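Local coordinates for ATP-dependent DNA helicase uvsW (Enterobacteria phage T4, PDB 1RIF), which couples ATP hydrolysis to unwinding of duplex DNA in the 3'-5' direction and promotes branch migration of Holliday junctions during phage recombination and repair, at residues A[103-108]-A[112-117]; A[133-138]-A[142-147]; A[162-167]-A[171-176]; A[227-232]-A[273-278]. The protein carries 1 engineered substitution. One frame throughout, in Å; residues are numbered along the deposited sequence.

In the fold
The four contacts follow one another along the chain; contact 4 alone joins segments far apart in sequence. Together they outline the first RecA-like domain of an SF2 helicase, in a chain that is the N-terminal part of the protein. Contact 1 lies at the surface, about 24 Å from the chain centre. Its side chains pack on helix 141-155, the helix of contact 2, their centres 13 Å apart. Contacts 3 and 4 share the parallel sheet, where strands 159-163 and 226-232 are neighbours; their centres lie 17 Å apart. Gln145 of contact 2 touches both. The predicted nucleotide loop and DEAH box thus share one core, with contact 4 centred about 1 Å from the chain's centre.

Contact 1. Residues A[103-108]-A[112-117]; sequences LEIYSG and IEPHWY
A two-stranded antiparallel hairpin, made of strands 106-107 and 110-111, stands just ahead of helix 116-128, and Ile105 and Ile112 join at its base. Ile112 N donates to Ile105 O at 3.0 Å. A single water takes the place of the return bond: it accepts from Ile105 N at 3.0 Å and lies against Ile112 O at a doubtfully short distance, so the two chains are already spreading where the hairpin ends. Beyond that point segment 112-117 heads for its helix, whose N-cap is His115; the backbone N of this residue bonds to the side chain of Gln118. Side chains follow the parting chains. Ile105 keeps CG1 anti to its carbonyl carbon (chi1 -53°) and extends onward to CD1, which meets Pro114 CD at 3.9 Å; the two side chains cross at about a right angle. Ile105 and Pro114 also lie against Leu143, which fastens the hairpin base to helix 141-155. On the other side of the hairpin chain, Tyr106 makes cation-pi contacts with Arg111 and Arg181. Packing is tightest at the exposed flank of the hairpin, where Ser107 CB presses on Ile112 CG1 at 3.3 Å, closer than usual for two carbons, and has Ile112 CD1 at 4.0 Å.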
loop_
_atom_site.group_PDB
_atom_site.type_symbol
_atom_site.label_atom_id
_atom_site.label_comp_id
_atom_site.label_asym_id
_atom_site.label_seq_id
_atom_site.Cartn_x
_atom_site.Cartn_y
_atom_site.Cartn_z
ATOM N N LEU A 103 -7.188 -23.191 -7.861
ATOM C CA LEU A 103 -5.824 -22.855 -8.238
ATOM C C LEU A 103 -4.911 -24.081 -8.154
ATOM O O LEU A 103 -5.052 -24.908 -7.251
ATOM C CB LEU A 103 -5.287 -21.766 -7.303
ATOM C CG LEU A 103 -6.103 -20.475 -7.182
ATOM C CD1 LEU A 103 -5.541 -19.623 -6.057
ATOM C CD2 LEU A 103 -6.067 -19.705 -8.496
ATOM N N GLU A 104 -3.981 -24.197 -9.100
ATOM C CA GLU A 104 -3.019 -25.293 -9.103
ATOM C C GLU A 104 -1.646 -24.651 -8.931
ATOM O O GLU A 104 -1.005 -24.260 -9.903
ATOM C CB GLU A 104 -3.081 -26.070 -10.421
ATOM C CG GLU A 104 -4.488 -26.479 -10.831
ATOM C CD GLU A 104 -4.508 -27.609 -11.852
ATOM O OE1 GLU A 104 -3.639 -27.623 -12.756
ATOM O OE2 GLU A 104 -5.406 -28.477 -11.751
ATOM N N ILE A 105 -1.209 -24.529 -7.681
ATOM C CA ILE A 105 0.069 -23.903 -7.360
ATOM C C ILE A 105 1.186 -24.932 -7.324
ATOM O O ILE A 105 1.002 -26.038 -6.819
ATOM C CB ILE A 105 -0.020 -23.174 -6.002
ATOM C CG1 ILE A 105 -1.214 -22.220 -6.019
ATOM C CG2 ILE A 105 1.244 -22.383 -5.738
ATOM C CD1 ILE A 105 -1.511 -21.595 -4.675
ATOM N N TYR A 106 2.348 -24.561 -7.853
ATOM C CA TYR A 106 3.490 -25.473 -7.904
ATOM C C TYR A 106 4.773 -24.953 -7.280
ATOM O O TYR A 106 4.889 -23.790 -6.897
ATOM C CB TYR A 106 3.819 -25.855 -9.359
ATOM C CG TYR A 106 2.749 -26.636 -10.089
ATOM C CD1 TYR A 106 1.563 -26.019 -10.501
ATOM C CD2 TYR A 106 2.925 -27.988 -10.382
ATOM C CE1 TYR A 106 0.578 -26.731 -11.193
ATOM C CE2 TYR A 106 1.946 -28.708 -11.071
ATOM C CZ TYR A 106 0.778 -28.072 -11.474
ATOM O OH TYR A 106 -0.183 -28.772 -12.164
ATOM N N SER A 107 5.738 -25.863 -7.213
ATOM C CA SER A 107 7.080 -25.622 -6.712
ATOM C C SER A 107 7.867 -26.563 -7.610
ATOM O O SER A 107 8.009 -27.749 -7.307
ATOM C CB SER A 107 7.208 -26.057 -5.256
ATOM O OG SER A 107 8.407 -25.558 -4.692
ATOM N N GLY A 108 8.365 -26.036 -8.721
ATOM C CA GLY A 108 9.067 -26.877 -9.665
ATOM C C GLY A 108 7.979 -27.687 -10.353
ATOM O O GLY A 108 7.119 -27.132 -11.036
ATOM N N ILE A 112 1.940 -27.705 -4.571
ATOM C CA ILE A 112 2.027 -27.302 -3.171
ATOM C C ILE A 112 0.742 -26.604 -2.750
ATOM O O ILE A 112 -0.093 -26.271 -3.586
ATOM C CB ILE A 112 3.202 -26.322 -2.945
ATOM C CG1 ILE A 112 4.503 -26.920 -3.484
ATOM C CG2 ILE A 112 3.357 -26.019 -1.459
ATOM C CD1 ILE A 112 4.956 -28.183 -2.765
ATOM N N GLU A 113 0.587 -26.386 -1.449
ATOM C CA GLU A 113 -0.593 -25.711 -0.924
ATOM C C GLU A 113 -0.214 -24.567 -0.003
ATOM O O GLU A 113 0.713 -24.684 0.801
ATOM C CB GLU A 113 -1.470 -26.698 -0.159
ATOM C CG GLU A 113 -2.445 -27.466 -1.033
ATOM C CD GLU A 113 -2.991 -28.703 -0.343
ATOM O OE1 GLU A 113 -2.226 -29.679 -0.171
ATOM O OE2 GLU A 113 -4.183 -28.695 0.031
ATOM N N PRO A 114 -0.915 -23.429 -0.116
ATOM C CA PRO A 114 -0.570 -22.315 0.771
ATOM C C PRO A 114 -0.926 -22.672 2.216
ATOM O O PRO A 114 -1.872 -23.426 2.458
ATOM C CB PRO A 114 -1.402 -21.156 0.213
ATOM C CG PRO A 114 -2.593 -21.839 -0.367
ATOM C CD PRO A 114 -1.984 -23.044 -1.055
ATOM N N HIS A 115 -0.152 -22.151 3.163
ATOM C CA HIS A 115 -0.391 -22.413 4.577
ATOM C C HIS A 115 -1.633 -21.659 5.058
ATOM O O HIS A 115 -2.074 -20.691 4.432
ATOM C CB HIS A 115 0.818 -21.983 5.411
ATOM C CG HIS A 115 2.082 -22.706 5.067
ATOM N ND1 HIS A 115 2.690 -22.603 3.833
ATOM C CD2 HIS A 115 2.859 -23.539 5.799
ATOM C CE1 HIS A 115 3.787 -23.341 3.821
ATOM N NE2 HIS A 115 3.911 -23.919 5.002
ATOM N N TRP A 116 -2.193 -22.111 6.176
ATOM C CA TRP A 116 -3.374 -21.488 6.747
ATOM C C TRP A 116 -3.156 -19.994 6.976
ATOM O O TRP A 116 -4.021 -19.187 6.656
ATOM C CB TRP A 116 -3.742 -22.157 8.076
ATOM C CG TRP A 116 -2.685 -21.998 9.146
ATOM C CD1 TRP A 116 -1.539 -22.736 9.291
ATOM C CD2 TRP A 116 -2.659 -21.015 10.190
ATOM N NE1 TRP A 116 -0.807 -22.273 10.358
ATOM C CE2 TRP A 116 -1.471 -21.217 10.927
ATOM C CE3 TRP A 116 -3.524 -19.980 10.572
ATOM C CZ2 TRP A 116 -1.128 -20.422 12.024
ATOM C CZ3 TRP A 116 -3.180 -19.189 11.663
ATOM C CH2 TRP A 116 -1.993 -19.414 12.376
ATOM N N TYR A 117 -1.997 -19.629 7.522
ATOM C CA TYR A 117 -1.711 -18.229 7.804
ATOM C C TYR A 117 -1.569 -17.396 6.540
ATOM O O TYR A 117 -1.856 -16.197 6.552
ATOM C CB TYR A 117 -0.463 -18.089 8.693
ATOM C CG TYR A 117 0.794 -18.724 8.157
ATOM C CD1 TYR A 117 1.577 -18.080 7.190
ATOM C CD2 TYR A 117 1.201 -19.981 8.605
ATOM C CE1 TYR A 117 2.739 -18.679 6.684
ATOM C CE2 TYR A 117 2.354 -20.586 8.106
ATOM C CZ TYR A 117 3.114 -19.931 7.147
ATOM O OH TYR A 117 4.244 -20.544 6.652
HETATM O O HOH W 1 -1.875 -26.383 -5.404
#

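Contact 2. Residues A[133-138]-A[142-147]; sequences LNLPTS and SLIQAL
Strand 130-133 ends at Leu133, and the chain then runs without regular structure through residues 134-138 before turning back as helix 141-155: the nearest CA atoms, those of Leu133 and Ile144, are 9.8 Å apart. This strand-loop-helix path is the P-loop (Walker A) arrangement, and Leu135 to Ser142 form the predicted ATP site, in which Arg141, at the position of the Walker A lysine, is apparently the engineered residue. Side chains bridge the gap. Ile144 points from the helix toward the loop, with CG1 anti to its carbonyl carbon (chi1 -69°) and the rest of the branch extended, which carries CD1 out to Leu135. The two residues meet tip to tip, Ile144 CD1 on Leu135 CD2, at 3.4 Å, tighter than ordinary carbon contact. The chi1 of Leu135, -19°, is far from a staggered value, which suggests strain here. The second branch of Ile144 serves the strand end more loosely: its CG2 lies 4.2 Å from Leu133 CD1. All three residues are buried and form a small apolar cluster. Around it, helix 116-128 closes one flank, with Ala121 against Leu135 and with Gln118 and Val122 against Ile144. Backbone bonds from Leu133 to Gly257 and Ser259 hold the strand end in the sheet, while Ala146, on the same helix, packs against Phe177 of helix 167-180.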
loop_
_atom_site.group_PDB
_atom_site.type_symbol
_atom_site.label_atom_id
_atom_site.label_comp_id
_atom_site.label_asym_id
_atom_site.label_seq_id
_atom_site.Cartn_x
_atom_site.Cartn_y
_atom_site.Cartn_z
ATOM N N LEU A 133 0.531 -6.082 6.341
ATOM C CA LEU A 133 0.511 -7.475 6.723
ATOM C C LEU A 133 1.784 -7.735 7.508
ATOM O O LEU A 133 2.880 -7.779 6.948
ATOM C CB LEU A 133 0.440 -8.351 5.474
ATOM C CG LEU A 133 -0.746 -8.041 4.558
ATOM C CD1 LEU A 133 -0.652 -8.901 3.313
ATOM C CD2 LEU A 133 -2.060 -8.281 5.299
ATOM N N ASN A 134 1.624 -7.893 8.815
ATOM C CA ASN A 134 2.751 -8.116 9.699
ATOM C C ASN A 134 3.092 -9.600 9.838
ATOM O O ASN A 134 2.650 -10.258 10.779
ATOM C CB ASN A 134 2.434 -7.494 11.061
ATOM C CG ASN A 134 3.586 -7.599 12.033
ATOM O OD1 ASN A 134 4.749 -7.521 11.641
ATOM N ND2 ASN A 134 3.271 -7.761 13.315
ATOM N N LEU A 135 3.873 -10.127 8.897
ATOM C CA LEU A 135 4.266 -11.533 8.938
ATOM C C LEU A 135 5.767 -11.678 8.775
ATOM O O LEU A 135 6.390 -10.912 8.044
ATOM C CB LEU A 135 3.572 -12.341 7.835
ATOM C CG LEU A 135 2.314 -11.771 7.191
ATOM C CD1 LEU A 135 2.726 -10.795 6.103
ATOM C CD2 LEU A 135 1.491 -12.890 6.589
ATOM N N PRO A 136 6.363 -12.681 9.449
ATOM C CA PRO A 136 7.800 -12.979 9.417
ATOM C C PRO A 136 8.321 -13.321 8.020
ATOM O O PRO A 136 7.599 -13.881 7.190
ATOM C CB PRO A 136 7.931 -14.141 10.398
ATOM C CG PRO A 136 6.615 -14.842 10.258
ATOM C CD PRO A 136 5.644 -13.690 10.247
ATOM N N THR A 137 9.581 -12.983 7.771
ATOM C CA THR A 137 10.193 -13.226 6.470
ATOM C C THR A 137 10.067 -14.689 6.026
ATOM O O THR A 137 10.243 -15.015 4.849
ATOM C CB THR A 137 11.684 -12.804 6.487
ATOM O OG1 THR A 137 11.825 -11.598 7.251
ATOM C CG2 THR A 137 12.186 -12.538 5.064
ATOM N N SER A 138 9.747 -15.567 6.967
ATOM C CA SER A 138 9.602 -16.986 6.651
ATOM C C SER A 138 8.206 -17.325 6.123
ATOM O O SER A 138 8.024 -18.338 5.446
ATOM C CB SER A 138 9.911 -17.842 7.887
ATOM O OG SER A 138 9.023 -17.555 8.958
ATOM N N SER A 142 6.106 -14.371 -0.857
ATOM C CA SER A 142 5.961 -14.290 -2.310
ATOM C C SER A 142 4.662 -14.933 -2.761
ATOM O O SER A 142 4.048 -14.471 -3.720
ATOM C CB SER A 142 7.139 -14.955 -3.024
ATOM O OG SER A 142 7.212 -16.342 -2.740
ATOM N N LEU A 143 4.245 -15.993 -2.065
ATOM C CA LEU A 143 3.002 -16.685 -2.402
ATOM C C LEU A 143 1.812 -15.831 -1.985
ATOM O O LEU A 143 0.783 -15.820 -2.663
ATOM C CB LEU A 143 2.927 -18.053 -1.710
ATOM C CG LEU A 143 1.690 -18.917 -2.032
ATOM C CD1 LEU A 143 1.570 -19.141 -3.543
ATOM C CD2 LEU A 143 1.799 -20.250 -1.315
ATOM N N ILE A 144 1.951 -15.118 -0.866
ATOM C CA ILE A 144 0.882 -14.243 -0.389
ATOM C C ILE A 144 0.697 -13.141 -1.419
ATOM O O ILE A 144 -0.420 -12.815 -1.799
ATOM C CB ILE A 144 1.231 -13.610 0.979
ATOM C CG1 ILE A 144 1.223 -14.694 2.064
ATOM C CG2 ILE A 144 0.243 -12.492 1.297
ATOM C CD1 ILE A 144 1.457 -14.181 3.482
ATOM N N GLN A 145 1.811 -12.579 -1.873
ATOM C CA GLN A 145 1.786 -11.526 -2.877
ATOM C C GLN A 145 1.251 -12.043 -4.221
ATOM O O GLN A 145 0.487 -11.356 -4.901
ATOM C CB GLN A 145 3.193 -10.937 -3.030
ATOM C CG GLN A 145 3.573 -10.020 -1.875
ATOM C CD GLN A 145 5.032 -9.608 -1.896
ATOM O OE1 GLN A 145 5.909 -10.399 -1.560
ATOM N NE2 GLN A 145 5.300 -8.372 -2.299
ATOM N N ALA A 146 1.645 -13.258 -4.595
ATOM C CA ALA A 146 1.182 -13.871 -5.848
ATOM C C ALA A 146 -0.328 -14.098 -5.813
ATOM O O ALA A 146 -1.020 -13.848 -6.795
ATOM C CB ALA A 146 1.894 -15.203 -6.085
ATOM N N LEU A 147 -0.840 -14.571 -4.681
ATOM C CA LEU A 147 -2.275 -14.822 -4.555
ATOM C C LEU A 147 -3.075 -13.522 -4.615
ATOM O O LEU A 147 -4.130 -13.458 -5.245
ATOM C CB LEU A 147 -2.565 -15.582 -3.257
ATOM C CG LEU A 147 -2.073 -17.028 -3.327
ATOM C CD1 LEU A 147 -2.298 -17.749 -2.009
ATOM C CD2 LEU A 147 -2.825 -17.725 -4.447
#

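Contact 3. Residues A[162-167]-A[171-176]; sequences IIVPTT and TQMADD
Thr171 N reaches back to Thr167 O across one turn of helix 167-180; at 3.4 Å the bond is weak, although fairly straight at 159°. It lies at the start of a helix whose N-cap is Thr166, where the side-chain OG1 takes the backbone N-H of Leu169. The larger part of the contact is apolar and belongs to Met173. Its CG is anti to the backbone N (chi1 -175°), and the chain then bends at both following torsions, which brings the terminal methyl round to the strand. There CE sits across two residues that point to the same side of the sheet, 3.7 Å from Val164 CG1 and 3.8 Å from Ile162 CG2, and the methionine runs obliquely over both side chains. Val164, Ile162 and Met173 are buried. Gln145 of helix 141-155 touches both Ile162 and Met173, and Phe177, one turn on, also covers Ile162. Strand, loop and returning helix form a beta-alpha unit of the RecA-like fold; the sequence Pro-Thr-Thr after the strand, with the helix behind it, is consistent with motif Ia of SF2 helicases, which in relatives contributes to DNA binding.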
loop_
_atom_site.group_PDB
_atom_site.type_symbol
_atom_site.label_atom_id
_atom_site.label_comp_id
_atom_site.label_asym_id
_atom_site.label_seq_id
_atom_site.Cartn_x
_atom_site.Cartn_y
_atom_site.Cartn_z
ATOM N N ILE A 162 4.348 -3.958 -7.824
ATOM C CA ILE A 162 4.980 -4.632 -6.707
ATOM C C ILE A 162 6.347 -3.992 -6.524
ATOM O O ILE A 162 7.153 -3.981 -7.447
ATOM C CB ILE A 162 5.125 -6.135 -6.991
ATOM C CG1 ILE A 162 3.761 -6.704 -7.386
ATOM C CG2 ILE A 162 5.653 -6.867 -5.745
ATOM C CD1 ILE A 162 3.811 -8.143 -7.794
ATOM N N ILE A 163 6.594 -3.443 -5.338
ATOM C CA ILE A 163 7.865 -2.780 -5.032
ATOM C C ILE A 163 8.727 -3.680 -4.138
ATOM O O ILE A 163 8.286 -4.120 -3.087
ATOM C CB ILE A 163 7.617 -1.409 -4.315
ATOM C CG1 ILE A 163 6.687 -0.535 -5.173
ATOM C CG2 ILE A 163 8.947 -0.677 -4.066
ATOM C CD1 ILE A 163 6.328 0.831 -4.559
ATOM N N VAL A 164 9.950 -3.965 -4.566
ATOM C CA VAL A 164 10.838 -4.812 -3.777
ATOM C C VAL A 164 12.089 -4.022 -3.397
ATOM O O VAL A 164 12.415 -3.024 -4.039
ATOM C CB VAL A 164 11.234 -6.126 -4.541
ATOM C CG1 VAL A 164 9.988 -6.957 -4.819
ATOM C CG2 VAL A 164 11.986 -5.800 -5.826
ATOM N N PRO A 165 12.797 -4.453 -2.339
ATOM C CA PRO A 165 14.004 -3.742 -1.907
ATOM C C PRO A 165 15.201 -3.656 -2.856
ATOM O O PRO A 165 15.942 -2.671 -2.807
ATOM C CB PRO A 165 14.348 -4.411 -0.573
ATOM C CG PRO A 165 13.730 -5.759 -0.674
ATOM C CD PRO A 165 12.430 -5.509 -1.379
ATOM N N THR A 166 15.400 -4.645 -3.728
ATOM C CA THR A 166 16.551 -4.603 -4.640
ATOM C C THR A 166 16.257 -5.136 -6.034
ATOM O O THR A 166 15.257 -5.816 -6.255
ATOM C CB THR A 166 17.742 -5.425 -4.100
ATOM O OG1 THR A 166 17.411 -6.820 -4.131
ATOM C CG2 THR A 166 18.075 -5.026 -2.670
ATOM N N THR A 167 17.153 -4.837 -6.968
ATOM C CA THR A 167 17.002 -5.298 -8.343
ATOM C C THR A 167 17.046 -6.815 -8.421
ATOM O O THR A 167 16.337 -7.423 -9.219
ATOM C CB THR A 167 18.105 -4.729 -9.254
ATOM O OG1 THR A 167 17.858 -3.340 -9.506
ATOM C CG2 THR A 167 18.128 -5.471 -10.577
ATOM N N THR A 171 13.891 -9.619 -10.002
ATOM C CA THR A 171 13.989 -10.821 -10.823
ATOM C C THR A 171 13.464 -12.040 -10.085
ATOM O O THR A 171 12.787 -12.883 -10.668
ATOM C CB THR A 171 15.447 -11.097 -11.217
ATOM O OG1 THR A 171 15.908 -10.061 -12.093
ATOM C CG2 THR A 171 15.563 -12.431 -11.909
ATOM N N GLN A 172 13.786 -12.127 -8.800
ATOM C CA GLN A 172 13.357 -13.241 -7.963
ATOM C C GLN A 172 11.839 -13.295 -7.828
ATOM O O GLN A 172 11.240 -14.368 -7.898
ATOM C CB GLN A 172 13.995 -13.126 -6.576
ATOM C CG GLN A 172 13.702 -14.305 -5.664
ATOM C CD GLN A 172 14.253 -14.127 -4.253
ATOM O OE1 GLN A 172 15.455 -13.924 -4.055
ATOM N NE2 GLN A 172 13.374 -14.215 -3.264
ATOM N N MET A 173 11.217 -12.136 -7.643
ATOM C CA MET A 173 9.766 -12.069 -7.496
ATOM C C MET A 173 9.067 -12.546 -8.759
ATOM O O MET A 173 8.090 -13.290 -8.695
ATOM C CB MET A 173 9.328 -10.631 -7.181
ATOM C CG MET A 173 7.831 -10.462 -6.874
ATOM S SD MET A 173 7.317 -11.136 -5.267
ATOM C CE MET A 173 7.611 -9.716 -4.222
ATOM N N ALA A 174 9.571 -12.096 -9.904
ATOM C CA ALA A 174 9.009 -12.456 -11.200
ATOM C C ALA A 174 9.165 -13.953 -11.413
ATOM O O ALA A 174 8.247 -14.623 -11.881
ATOM C CB ALA A 174 9.719 -11.683 -12.309
ATOM N N ASP A 175 10.331 -14.480 -11.062
ATOM C CA ASP A 175 10.578 -15.898 -11.215
ATOM C C ASP A 175 9.680 -16.718 -10.287
ATOM O O ASP A 175 9.162 -17.759 -10.695
ATOM C CB ASP A 175 12.050 -16.206 -10.942
ATOM C CG ASP A 175 12.963 -15.691 -12.036
ATOM O OD1 ASP A 175 12.439 -15.182 -13.049
ATOM O OD2 ASP A 175 14.201 -15.799 -11.886
ATOM N N ASP A 176 9.484 -16.254 -9.049
ATOM C CA ASP A 176 8.633 -16.975 -8.107
ATOM C C ASP A 176 7.219 -17.093 -8.648
ATOM O O ASP A 176 6.649 -18.181 -8.665
ATOM C CB ASP A 176 8.585 -16.270 -6.754
ATOM C CG ASP A 176 9.909 -16.314 -6.018
ATOM O OD1 ASP A 176 10.740 -17.198 -6.323
ATOM O OD2 ASP A 176 10.111 -15.468 -5.117
#

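Contact 4. Residues A[227-232]-A[273-278]; sequences GMMMND and VGMFGE
The strand that leads into the predicted DEAH box, the Walker B element of this RecA-like domain, turns Met229 and Asn231 toward the C-terminal end of helix 269-276, where the CE2-CZ side of the Phe276 ring meets both. Met229 makes a Met-aromatic contact at the ring's edge: its SD lies 5.2 Å from the centroid of Phe276, 76° off the ring normal. Bends at the second and third torsions of Met229 carry CE farther along, to 3.6 Å from Phe276 CE2. The same methyl meets Met275 CE at 3.8 Å, the two methionine chains crossing at about a right angle. Two residues on, Asn231 adds its CB, obliquely, 3.6 Å from Phe276 CZ. Asp232, the first residue of the box, forms a salt bridge with Arg141, apparently the engineered residue of the predicted ATP site, while Cys234 of the box touches Phe276. A bound gold ion lies about 5 Å from the Phe276 side chain. After the ring the helix ends: Gly277, with positive phi, still gives its N-H to Val273 O at 2.8 Å. Within the helix Met275 covers one face of Phe276, its CG standing 3.7 Å above the plane, over the ring centre.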
loop_
_atom_site.group_PDB
_atom_site.type_symbol
_atom_site.label_atom_id
_atom_site.label_comp_id
_atom_site.label_asym_id
_atom_site.label_seq_id
_atom_site.Cartn_x
_atom_site.Cartn_y
_atom_site.Cartn_z
ATOM N N GLY A 227 -4.221 -0.662 -9.949
ATOM C CA GLY A 227 -5.379 -0.912 -9.113
ATOM C C GLY A 227 -4.955 -1.543 -7.795
ATOM O O GLY A 227 -5.669 -1.482 -6.790
ATOM N N MET A 228 -3.781 -2.163 -7.810
ATOM C CA MET A 228 -3.229 -2.804 -6.627
ATOM C C MET A 228 -1.732 -2.545 -6.572
ATOM O O MET A 228 -1.066 -2.515 -7.597
ATOM C CB MET A 228 -3.486 -4.312 -6.658
ATOM C CG MET A 228 -2.887 -5.065 -5.477
ATOM S SD MET A 228 -3.125 -6.863 -5.566
ATOM C CE MET A 228 -4.834 -7.003 -4.999
ATOM N N MET A 229 -1.214 -2.342 -5.366
ATOM C CA MET A 229 0.210 -2.086 -5.154
ATOM C C MET A 229 0.649 -2.784 -3.871
ATOM O O MET A 229 -0.066 -2.778 -2.865
ATOM C CB MET A 229 0.473 -0.568 -5.060
ATOM C CG MET A 229 1.920 -0.151 -4.779
ATOM S SD MET A 229 2.432 -0.209 -3.020
ATOM C CE MET A 229 1.554 1.193 -2.356
ATOM N N MET A 230 1.827 -3.392 -3.929
ATOM C CA MET A 230 2.407 -4.095 -2.797
ATOM C C MET A 230 3.871 -3.698 -2.623
ATOM O O MET A 230 4.598 -3.494 -3.605
ATOM C CB MET A 230 2.362 -5.609 -3.020
ATOM C CG MET A 230 0.994 -6.225 -3.143
ATOM S SD MET A 230 1.166 -7.879 -3.846
ATOM C CE MET A 230 0.150 -7.750 -5.293
ATOM N N ASN A 231 4.301 -3.608 -1.368
ATOM C CA ASN A 231 5.687 -3.288 -1.056
ATOM C C ASN A 231 6.178 -4.289 -0.007
ATOM O O ASN A 231 5.780 -4.230 1.158
ATOM C CB ASN A 231 5.808 -1.851 -0.533
ATOM C CG ASN A 231 7.247 -1.479 -0.153
ATOM O OD1 ASN A 231 8.217 -2.047 -0.667
ATOM N ND2 ASN A 231 7.383 -0.507 0.733
ATOM N N ASP A 232 7.013 -5.229 -0.440
ATOM C CA ASP A 232 7.570 -6.226 0.460
ATOM C C ASP A 232 8.720 -5.548 1.210
ATOM O O ASP A 232 9.596 -4.964 0.587
ATOM C CB ASP A 232 8.071 -7.435 -0.343
ATOM C CG ASP A 232 8.454 -8.611 0.541
ATOM O OD1 ASP A 232 7.649 -9.009 1.408
ATOM O OD2 ASP A 232 9.565 -9.146 0.370
ATOM N N VAL A 273 0.898 3.721 7.714
ATOM C CA VAL A 273 -0.488 3.262 7.753
ATOM C C VAL A 273 -1.299 4.153 6.812
ATOM O O VAL A 273 -2.331 3.747 6.286
ATOM C CB VAL A 273 -1.089 3.315 9.184
ATOM C CG1 VAL A 273 -0.129 2.670 10.168
ATOM C CG2 VAL A 273 -1.382 4.725 9.581
ATOM N N GLY A 274 -0.809 5.372 6.596
ATOM C CA GLY A 274 -1.480 6.285 5.687
ATOM C C GLY A 274 -1.294 5.803 4.257
ATOM O O GLY A 274 -2.140 6.027 3.399
ATOM N N MET A 275 -0.180 5.122 4.004
ATOM C CA MET A 275 0.126 4.604 2.678
ATOM C C MET A 275 -0.337 3.161 2.474
ATOM O O MET A 275 -0.737 2.794 1.374
ATOM C CB MET A 275 1.634 4.683 2.421
ATOM C CG MET A 275 2.102 4.013 1.124
ATOM S SD MET A 275 1.457 4.793 -0.378
ATOM C CE MET A 275 2.837 4.614 -1.496
ATOM N N PHE A 276 -0.298 2.354 3.533
ATOM C CA PHE A 276 -0.663 0.943 3.434
ATOM C C PHE A 276 -1.882 0.413 4.198
ATOM O O PHE A 276 -2.265 -0.738 4.001
ATOM C CB PHE A 276 0.544 0.084 3.829
ATOM C CG PHE A 276 1.728 0.250 2.928
ATOM C CD1 PHE A 276 2.858 0.932 3.365
ATOM C CD2 PHE A 276 1.704 -0.257 1.629
ATOM C CE1 PHE A 276 3.948 1.116 2.525
ATOM C CE2 PHE A 276 2.785 -0.080 0.779
ATOM C CZ PHE A 276 3.913 0.609 1.224
ATOM N N GLY A 277 -2.478 1.216 5.070
ATOM C CA GLY A 277 -3.626 0.743 5.829
ATOM C C GLY A 277 -3.266 0.236 7.217
ATOM O O GLY A 277 -2.092 0.187 7.596
ATOM N N GLU A 278 -4.278 -0.150 7.984
ATOM C CA GLU A 278 -4.047 -0.654 9.334
ATOM C C GLU A 278 -3.214 -1.925 9.360
ATOM O O GLU A 278 -3.189 -2.690 8.394
ATOM C CB GLU A 278 -5.373 -0.903 10.052
ATOM C CG GLU A 278 -5.859 0.296 10.831
ATOM C CD GLU A 278 -7.172 0.829 10.311
ATOM O OE1 GLU A 278 -8.160 0.064 10.319
ATOM O OE2 GLU A 278 -7.216 2.011 9.900
#